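Local coordinates for ferric uptake regulation protein (Vibrio cholerae, PDB 2W57) that probably represses iron-uptake genes as a metal-dependent, dimeric DNA-binding regulator of the ferric uptake regulator family, at residues A[20-25]-A[56-61]; A[31-36]-A[99-104]; A[68-71]-A[77-80]. All blocks are in the same frame, centred on the assembly; numbering follows the deposited sequence.

Contact 1 of 3, residues A[20-25]-A[56-61]; sequences LKILEV and YRVLNQ
I22 and V58 are where helix 17-26 and helix 52-64 come nearest within 20-25 and 56-61, their CA atoms 7.8 Å apart, a spacing filled by one side chain from each helix while no hydrogen bond crosses it. The two helices belong to the winged-helix DNA-binding domain of the Fur family. Both CB atoms point at the opposite helix, and the side chains meet tip to tip. I22 supplies the longer arm: CG1 stands anti to the carbonyl carbon (chi1 -72°) and the chain then runs on extended (chi2 172°), which carries CD1 across to V58. There the methyl reaches the branch point of the valine rather than one methyl alone, with CD1 of I22 3.7 Å from CB of V58, 3.8 Å from its CG2 and 4.0 Å from its CG1. L59 adds a looser touch from the next position along its helix.

All three side chains are buried, and the surroundings account for it: L39 and L43 of helix 36-45 also pack on I22, while F80 of strand 78-82 lies against L59. The contact therefore forms one part of a wider hydrophobic core. Its more distant pair is CG2 of I22 and CD2 of L59, two methyls 4.4 Å apart.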
loop_
_atom_site.group_PDB
_atom_site.type_symbol
_atom_site.label_atom_id
_atom_site.label_comp_id
_atom_site.label_asym_id
_atom_site.label_seq_id
_atom_site.Cartn_x
_atom_site.Cartn_y
_atom_site.Cartn_z
ATOM N N LEU A 20 -5.702 -4.697 -25.469
ATOM C CA LEU A 20 -4.924 -5.855 -25.953
ATOM C C LEU A 20 -3.417 -5.696 -25.757
ATOM O O LEU A 20 -2.735 -6.624 -25.313
ATOM C CB LEU A 20 -5.201 -6.127 -27.441
ATOM C CG LEU A 20 -6.593 -6.578 -27.900
ATOM C CD1 LEU A 20 -6.627 -6.689 -29.406
ATOM C CD2 LEU A 20 -7.034 -7.894 -27.253
ATOM N N LYS A 21 -2.925 -4.509 -26.096
ATOM C CA LYS A 21 -1.511 -4.181 -26.087
ATOM C C LYS A 21 -0.955 -4.071 -24.688
ATOM O O LYS A 21 0.219 -4.365 -24.457
ATOM C CB LYS A 21 -1.284 -2.860 -26.823
ATOM C CG LYS A 21 -1.357 -2.997 -28.331
ATOM C CD LYS A 21 -1.024 -1.682 -29.006
ATOM C CE LYS A 21 -1.108 -1.809 -30.518
ATOM N NZ LYS A 21 0.094 -2.450 -31.071
ATOM N N ILE A 22 -1.791 -3.630 -23.757
ATOM C CA ILE A 22 -1.385 -3.529 -22.370
ATOM C C ILE A 22 -1.443 -4.910 -21.742
ATOM O O ILE A 22 -0.599 -5.241 -20.919
ATOM C CB ILE A 22 -2.249 -2.509 -21.588
ATOM C CG1 ILE A 22 -1.888 -1.086 -22.039
ATOM C CG2 ILE A 22 -2.064 -2.683 -20.084
ATOM C CD1 ILE A 22 -2.764 -0.006 -21.505
ATOM N N LEU A 23 -2.424 -5.721 -22.133
ATOM C CA LEU A 23 -2.516 -7.081 -21.607
ATOM C C LEU A 23 -1.343 -7.936 -22.101
ATOM O O LEU A 23 -0.687 -8.615 -21.312
ATOM C CB LEU A 23 -3.864 -7.717 -21.964
ATOM C CG LEU A 23 -4.186 -9.144 -21.504
ATOM C CD1 LEU A 23 -4.116 -9.279 -19.984
ATOM C CD2 LEU A 23 -5.567 -9.545 -22.013
ATOM N N GLU A 24 -1.092 -7.894 -23.407
ATOM C CA GLU A 24 0.113 -8.454 -24.003
ATOM C C GLU A 24 1.337 -8.187 -23.113
ATOM O O GLU A 24 2.049 -9.114 -22.729
ATOM C CB GLU A 24 0.317 -7.807 -25.364
ATOM C CG GLU A 24 1.171 -8.556 -26.359
ATOM C CD GLU A 24 0.773 -8.210 -27.804
ATOM O OE1 GLU A 24 1.530 -8.549 -28.760
ATOM O OE2 GLU A 24 -0.315 -7.596 -27.984
ATOM N N VAL A 25 1.570 -6.924 -22.763
ATOM C CA VAL A 25 2.729 -6.595 -21.948
ATOM C C VAL A 25 2.672 -7.288 -20.607
ATOM O O VAL A 25 3.675 -7.858 -20.165
ATOM C CB VAL A 25 2.931 -5.073 -21.758
ATOM C CG1 VAL A 25 3.944 -4.804 -20.646
ATOM C CG2 VAL A 25 3.396 -4.422 -23.071
ATOM N N TYR A 56 -3.049 3.946 -17.012
ATOM C CA TYR A 56 -3.806 3.969 -15.766
ATOM C C TYR A 56 -5.273 3.598 -15.917
ATOM O O TYR A 56 -5.778 2.778 -15.143
ATOM C CB TYR A 56 -3.713 5.330 -15.103
ATOM C CG TYR A 56 -2.571 5.431 -14.152
ATOM C CD1 TYR A 56 -1.487 6.249 -14.438
ATOM C CD2 TYR A 56 -2.561 4.697 -12.960
ATOM C CE1 TYR A 56 -0.435 6.362 -13.564
ATOM C CE2 TYR A 56 -1.497 4.804 -12.073
ATOM C CZ TYR A 56 -0.447 5.641 -12.395
ATOM O OH TYR A 56 0.618 5.761 -11.557
ATOM N N ARG A 57 -5.965 4.220 -16.876
ATOM C CA ARG A 57 -7.388 3.975 -17.046
ATOM C C ARG A 57 -7.598 2.463 -17.286
ATOM O O ARG A 57 -8.445 1.841 -16.629
ATOM C CB ARG A 57 -7.961 4.863 -18.171
ATOM C CG ARG A 57 -9.409 4.547 -18.624
ATOM C CD ARG A 57 -9.874 5.322 -19.905
ATOM N NE ARG A 57 -9.146 4.991 -21.153
ATOM C CZ ARG A 57 -9.251 3.844 -21.861
ATOM N NH1 ARG A 57 -10.044 2.839 -21.465
ATOM N NH2 ARG A 57 -8.537 3.686 -22.985
ATOM N N VAL A 58 -6.781 1.870 -18.172
ATOM C CA VAL A 58 -6.884 0.442 -18.493
ATOM C C VAL A 58 -6.568 -0.467 -17.290
ATOM O O VAL A 58 -7.311 -1.414 -17.016
ATOM C CB VAL A 58 -6.032 0.031 -19.720
ATOM C CG1 VAL A 58 -6.068 -1.509 -19.911
ATOM C CG2 VAL A 58 -6.502 0.758 -20.998
ATOM N N LEU A 59 -5.481 -0.180 -16.577
ATOM C CA LEU A 59 -5.133 -0.957 -15.393
ATOM C C LEU A 59 -6.208 -0.915 -14.303
ATOM O O LEU A 59 -6.474 -1.939 -13.665
ATOM C CB LEU A 59 -3.770 -0.543 -14.844
ATOM C CG LEU A 59 -2.582 -0.966 -15.710
ATOM C CD1 LEU A 59 -1.294 -0.328 -15.239
ATOM C CD2 LEU A 59 -2.475 -2.493 -15.737
ATOM N N ASN A 60 -6.840 0.241 -14.103
ATOM C CA ASN A 60 -8.021 0.326 -13.236
ATOM C C ASN A 60 -9.194 -0.569 -13.658
ATOM O O ASN A 60 -9.837 -1.210 -12.806
ATOM C CB ASN A 60 -8.534 1.753 -13.158
ATOM C CG ASN A 60 -7.924 2.511 -12.039
ATOM O OD1 ASN A 60 -6.813 3.050 -12.163
ATOM N ND2 ASN A 60 -8.639 2.570 -10.919
ATOM N N GLN A 61 -9.493 -0.564 -14.960
ATOM C CA GLN A 61 -10.573 -1.365 -15.529
ATOM C C GLN A 61 -10.223 -2.845 -15.354
ATOM O O GLN A 61 -11.083 -3.657 -15.028
ATOM C CB GLN A 61 -10.786 -1.018 -17.016
ATOM C CG GLN A 61 -11.111 0.442 -17.301
ATOM C CD GLN A 61 -11.073 0.846 -18.809
ATOM O OE1 GLN A 61 -10.264 0.346 -19.627
ATOM N NE2 GLN A 61 -11.959 1.780 -19.165
#

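Contact 2 of 3, residues A[31-36]-A[99-104]; sequences CQHISA and VIEFSD. With ZN (zinc ion), chain D.
H33 meets V99 and E101 on two different sides of its imidazole while its NE2 holds a zinc ion at 2.1 Å. Over one face of the ring lies CG1 of V99, 3.8 Å from the ring centroid and only 10° off the normal, a CH-pi contact almost exactly above the centre. V99 reaches this place because CG1 is anti to its backbone N (chi1 -176°), with CG2 left to lie beside CB of H33 at 4.0 Å. The carboxylate of E101 comes instead to the ring edge, near its plane: OE2 of E101 lies closest to CE1 of H33, and the carboxylate is turned 84° to the imidazole. Q32 approaches the same carboxylate from the loop, crossing E101 steeply. At this resolution, the very short spacing of its amide and OE2 does not define their interaction.

Beyond this shell, E81, H88 and H90 complete the zinc site, and the ring of H90 meets that of H33 nearly perpendicularly. On the H33 side, the backbone of I34 pairs with F80, while S35 caps the start of helix 36-45. Across the contact, strand 99-102 is tied to strand 89-93 through I100 with L91 and F102 with D89; I100 and F102 pack on Y118 and I114 of the second subunit.

The zinc thus links the DNA-binding part, which provides H33, to the dimerisation part characteristic of Fur proteins. The nearby carboxylate of E101 may favour the polarisation of the imidazole by the metal, while V99 packs on a ring face and NE2 keeps the zinc.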
loop_
_atom_site.group_PDB
_atom_site.type_symbol
_atom_site.label_atom_id
_atom_site.label_comp_id
_atom_site.label_asym_id
_atom_site.label_seq_id
_atom_site.Cartn_x
_atom_site.Cartn_y
_atom_site.Cartn_z
ATOM N N CYS A 31 7.555 -8.986 -16.836
ATOM C CA CYS A 31 6.632 -7.920 -16.433
ATOM C C CYS A 31 5.602 -8.459 -15.447
ATOM O O CYS A 31 4.481 -7.936 -15.346
ATOM C CB CYS A 31 5.925 -7.307 -17.646
ATOM S SG CYS A 31 7.020 -6.456 -18.808
ATOM N N GLN A 32 5.988 -9.492 -14.707
ATOM C CA GLN A 32 5.082 -10.129 -13.764
ATOM C C GLN A 32 4.579 -9.226 -12.628
ATOM O O GLN A 32 3.486 -9.463 -12.102
ATOM C CB GLN A 32 5.721 -11.371 -13.188
ATOM C CG GLN A 32 4.722 -12.237 -12.477
ATOM C CD GLN A 32 5.335 -13.509 -11.973
ATOM O OE1 GLN A 32 5.728 -14.381 -12.755
ATOM N NE2 GLN A 32 5.426 -13.625 -10.655
ATOM N N HIS A 33 5.388 -8.228 -12.245
ATOM C CA HIS A 33 5.022 -7.196 -11.270
ATOM C C HIS A 33 5.431 -5.859 -11.863
ATOM O O HIS A 33 6.598 -5.662 -12.169
ATOM C CB HIS A 33 5.785 -7.382 -9.958
ATOM C CG HIS A 33 5.312 -8.536 -9.128
ATOM N ND1 HIS A 33 5.771 -9.822 -9.311
ATOM C CD2 HIS A 33 4.444 -8.590 -8.091
ATOM C CE1 HIS A 33 5.190 -10.621 -8.436
ATOM N NE2 HIS A 33 4.379 -9.900 -7.685
ATOM N N ILE A 34 4.506 -4.924 -12.028
ATOM C CA ILE A 34 4.829 -3.746 -12.830
ATOM C C ILE A 34 3.978 -2.534 -12.460
ATOM O O ILE A 34 2.785 -2.659 -12.216
ATOM C CB ILE A 34 4.730 -4.070 -14.360
ATOM C CG1 ILE A 34 5.472 -3.026 -15.202
ATOM C CG2 ILE A 34 3.273 -4.256 -14.817
ATOM C CD1 ILE A 34 5.772 -3.496 -16.619
ATOM N N SER A 35 4.608 -1.367 -12.401
ATOM C CA SER A 35 3.885 -0.133 -12.166
ATOM C C SER A 35 3.319 0.373 -13.477
ATOM O O SER A 35 3.793 -0.012 -14.548
ATOM C CB SER A 35 4.811 0.913 -11.571
ATOM O OG SER A 35 5.845 1.213 -12.474
ATOM N N ALA A 36 2.311 1.235 -13.391
ATOM C CA ALA A 36 1.786 1.938 -14.564
ATOM C C ALA A 36 2.873 2.684 -15.370
ATOM O O ALA A 36 2.789 2.770 -16.588
ATOM C CB ALA A 36 0.688 2.900 -14.145
ATOM N N VAL A 99 11.178 -7.765 -7.607
ATOM C CA VAL A 99 10.141 -8.245 -6.682
ATOM C C VAL A 99 10.178 -9.775 -6.560
ATOM O O VAL A 99 9.841 -10.486 -7.499
ATOM C CB VAL A 99 8.711 -7.815 -7.122
ATOM C CG1 VAL A 99 7.674 -8.247 -6.094
ATOM C CG2 VAL A 99 8.628 -6.320 -7.343
ATOM N N ILE A 100 10.587 -10.276 -5.399
ATOM C CA ILE A 100 10.565 -11.711 -5.144
ATOM C C ILE A 100 9.255 -12.127 -4.453
ATOM O O ILE A 100 8.821 -11.499 -3.481
ATOM C CB ILE A 100 11.803 -12.184 -4.339
ATOM C CG1 ILE A 100 13.092 -11.993 -5.142
ATOM C CG2 ILE A 100 11.670 -13.657 -3.958
ATOM C CD1 ILE A 100 13.867 -10.734 -4.803
ATOM N N GLU A 101 8.627 -13.175 -4.979
ATOM C CA GLU A 101 7.444 -13.765 -4.370
ATOM C C GLU A 101 7.889 -14.836 -3.397
ATOM O O GLU A 101 8.835 -15.568 -3.680
ATOM C CB GLU A 101 6.561 -14.426 -5.425
ATOM C CG GLU A 101 6.244 -13.568 -6.624
ATOM C CD GLU A 101 5.298 -14.257 -7.574
ATOM O OE1 GLU A 101 5.213 -15.498 -7.525
ATOM O OE2 GLU A 101 4.639 -13.566 -8.379
ATOM N N PHE A 102 7.213 -14.937 -2.257
ATOM C CA PHE A 102 7.446 -16.036 -1.326
ATOM C C PHE A 102 6.155 -16.411 -0.616
ATOM O O PHE A 102 5.197 -15.638 -0.600
ATOM C CB PHE A 102 8.554 -15.693 -0.315
ATOM C CG PHE A 102 8.165 -14.634 0.692
ATOM C CD1 PHE A 102 8.311 -13.279 0.394
ATOM C CD2 PHE A 102 7.662 -14.994 1.940
ATOM C CE1 PHE A 102 7.956 -12.298 1.320
ATOM C CE2 PHE A 102 7.304 -14.020 2.870
ATOM C CZ PHE A 102 7.452 -12.666 2.554
ATOM N N SER A 103 6.140 -17.609 -0.044
ATOM C CA SER A 103 5.019 -18.074 0.757
ATOM C C SER A 103 5.522 -18.992 1.871
ATOM O O SER A 103 5.638 -20.197 1.689
ATOM C CB SER A 103 3.982 -18.783 -0.123
ATOM O OG SER A 103 2.823 -19.110 0.629
ATOM N N ASP A 104 5.817 -18.400 3.020
ATOM C CA ASP A 104 6.371 -19.109 4.154
ATOM C C ASP A 104 5.259 -19.716 5.004
ATOM O O ASP A 104 4.312 -19.021 5.375
ATOM C CB ASP A 104 7.192 -18.139 4.991
ATOM C CG ASP A 104 8.028 -18.834 6.043
ATOM O OD1 ASP A 104 8.963 -19.585 5.663
ATOM O OD2 ASP A 104 7.758 -18.619 7.248
HETATM ZN ZN ZN D . 2.687 -10.708 -6.649
#

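Contact 3 of 3, residues A[68-71]-A[77-80]; sequences VTRH and KSVF
R70 lies alongside F80 in an antiparallel beta hairpin, the strands 68-72 and 78-82 forming the wing of the Fur winged-helix domain. The segment axes approach to 4.7 Å with their directions 157° apart. H71 and V79 form a hydrogen-bonded pair: the N of H71 gives a 2.8 Å bond to the O of V79, and the N of V79 returns one to the O of H71 at 2.9 Å. R70 and F80 are the adjoining non-hydrogen-bonded pair.

The tight part is the face carrying F80. Over its ring passes the aliphatic chain of R70, CG lying 3.9 Å from the ring centroid in a CH-pi contact, while CG2 of V68 touches the ring edge at CD1, 3.9 Å away. The arginine bends at chi3 (-81°), bringing one face of its guanidinium over CZ of F80, with the planes 53° apart. NH1 of R70 then bonds OG of S78 at 3.0 Å, the hydroxyl lying almost in the guanidinium plane, which helps fix the rotation of that group.

The opposite face is looser in direct packing. There the apolar meeting is CB of H71 with CG2 of V79 at 4.0 Å, and the partly exposed imidazole finds its polar partners outside the two segments, ND1 with Y128 and NE2 with the zinc ligand E81. K77 leads away to a salt bridge with E38.

Helix 52-64 covers the F80 face through L59, F62 and D63, while the backbone of I34 pairs with F80 and adds strand 34-35 to the sheet.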
loop_
_atom_site.group_PDB
_atom_site.type_symbol
_atom_site.label_atom_id
_atom_site.label_comp_id
_atom_site.label_asym_id
_atom_site.label_seq_id
_atom_site.Cartn_x
_atom_site.Cartn_y
_atom_site.Cartn_z
ATOM N N VAL A 68 -6.334 -8.000 -13.159
ATOM C CA VAL A 68 -5.117 -7.692 -12.406
ATOM C C VAL A 68 -5.403 -7.451 -10.920
ATOM O O VAL A 68 -6.552 -7.231 -10.522
ATOM C CB VAL A 68 -4.336 -6.471 -12.990
ATOM C CG1 VAL A 68 -3.969 -6.677 -14.453
ATOM C CG2 VAL A 68 -5.110 -5.149 -12.801
ATOM N N THR A 69 -4.347 -7.502 -10.113
ATOM C CA THR A 69 -4.392 -7.124 -8.707
ATOM C C THR A 69 -3.472 -5.930 -8.527
ATOM O O THR A 69 -2.331 -5.950 -9.010
ATOM C CB THR A 69 -3.869 -8.260 -7.803
ATOM O OG1 THR A 69 -4.669 -9.439 -7.988
ATOM C CG2 THR A 69 -3.912 -7.848 -6.329
ATOM N N ARG A 70 -3.962 -4.894 -7.841
ATOM C CA ARG A 70 -3.133 -3.738 -7.504
ATOM C C ARG A 70 -2.514 -3.879 -6.123
ATOM O O ARG A 70 -3.214 -4.146 -5.151
ATOM C CB ARG A 70 -3.912 -2.415 -7.579
ATOM C CG ARG A 70 -2.975 -1.207 -7.728
ATOM C CD ARG A 70 -3.526 0.119 -7.190
ATOM N NE ARG A 70 -4.430 0.787 -8.126
ATOM C CZ ARG A 70 -4.223 1.979 -8.697
ATOM N NH1 ARG A 70 -3.121 2.701 -8.460
ATOM N NH2 ARG A 70 -5.149 2.457 -9.518
ATOM N N HIS A 71 -1.200 -3.680 -6.054
ATOM C CA HIS A 71 -0.492 -3.575 -4.780
ATOM C C HIS A 71 0.053 -2.170 -4.583
ATOM O O HIS A 71 0.663 -1.610 -5.496
ATOM C CB HIS A 71 0.682 -4.553 -4.735
ATOM C CG HIS A 71 0.284 -5.990 -4.835
ATOM N ND1 HIS A 71 -0.181 -6.710 -3.753
ATOM C CD2 HIS A 71 0.289 -6.844 -5.885
ATOM C CE1 HIS A 71 -0.454 -7.945 -4.136
ATOM N NE2 HIS A 71 -0.173 -8.053 -5.424
ATOM N N LYS A 77 4.408 4.052 -5.003
ATOM C CA LYS A 77 4.307 3.088 -6.094
ATOM C C LYS A 77 3.137 2.090 -5.972
ATOM O O LYS A 77 3.020 1.380 -4.973
ATOM C CB LYS A 77 5.626 2.329 -6.192
ATOM C CG LYS A 77 5.902 1.650 -7.517
ATOM C CD LYS A 77 7.293 1.047 -7.465
ATOM C CE LYS A 77 7.847 0.795 -8.842
ATOM N NZ LYS A 77 9.232 0.257 -8.735
ATOM N N SER A 78 2.280 2.065 -6.997
ATOM C CA SER A 78 1.359 0.957 -7.244
ATOM C C SER A 78 1.976 0.054 -8.288
ATOM O O SER A 78 2.391 0.520 -9.345
ATOM C CB SER A 78 0.024 1.442 -7.804
ATOM O OG SER A 78 -0.573 2.424 -6.987
ATOM N N VAL A 79 2.037 -1.239 -7.994
ATOM C CA VAL A 79 2.440 -2.233 -8.982
ATOM C C VAL A 79 1.288 -3.199 -9.232
ATOM O O VAL A 79 0.465 -3.478 -8.341
ATOM C CB VAL A 79 3.744 -3.005 -8.591
ATOM C CG1 VAL A 79 4.940 -2.063 -8.534
ATOM C CG2 VAL A 79 3.594 -3.712 -7.269
ATOM N N PHE A 80 1.238 -3.704 -10.453
ATOM C CA PHE A 80 0.176 -4.571 -10.886
ATOM C C PHE A 80 0.758 -5.919 -11.301
ATOM O O PHE A 80 1.944 -6.034 -11.605
ATOM C CB PHE A 80 -0.573 -3.927 -12.054
ATOM C CG PHE A 80 -1.195 -2.580 -11.727
ATOM C CD1 PHE A 80 -2.558 -2.475 -11.465
ATOM C CD2 PHE A 80 -0.419 -1.415 -11.707
ATOM C CE1 PHE A 80 -3.143 -1.243 -11.184
ATOM C CE2 PHE A 80 -0.988 -0.176 -11.417
ATOM C CZ PHE A 80 -2.357 -0.088 -11.151
#

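In the fold
Contact 1 is the buried, wholly apolar one, contact 3 is partly buried and mixes backbone bonds with ring packing, and contact 2 lies at the surface, built round a metal ligand. Contacts 1 and 3 share a core: CB of L59 lies 3.8 Å from CE1 of F80, so helix 52-64 packs on the hairpin. Contacts 2 and 3 reach the same sheet, strand 34-35 lying beside 78-82, with 68-71/77-80 nested inside the chain loop that contact 2 closes. Contacts 1 and 2 have centres about 17 Å apart yet touch where Y56 and L59 pack on A36 and V25 on C31. The three thus run from apolar helix packing, through strand bonding, to metal coordination.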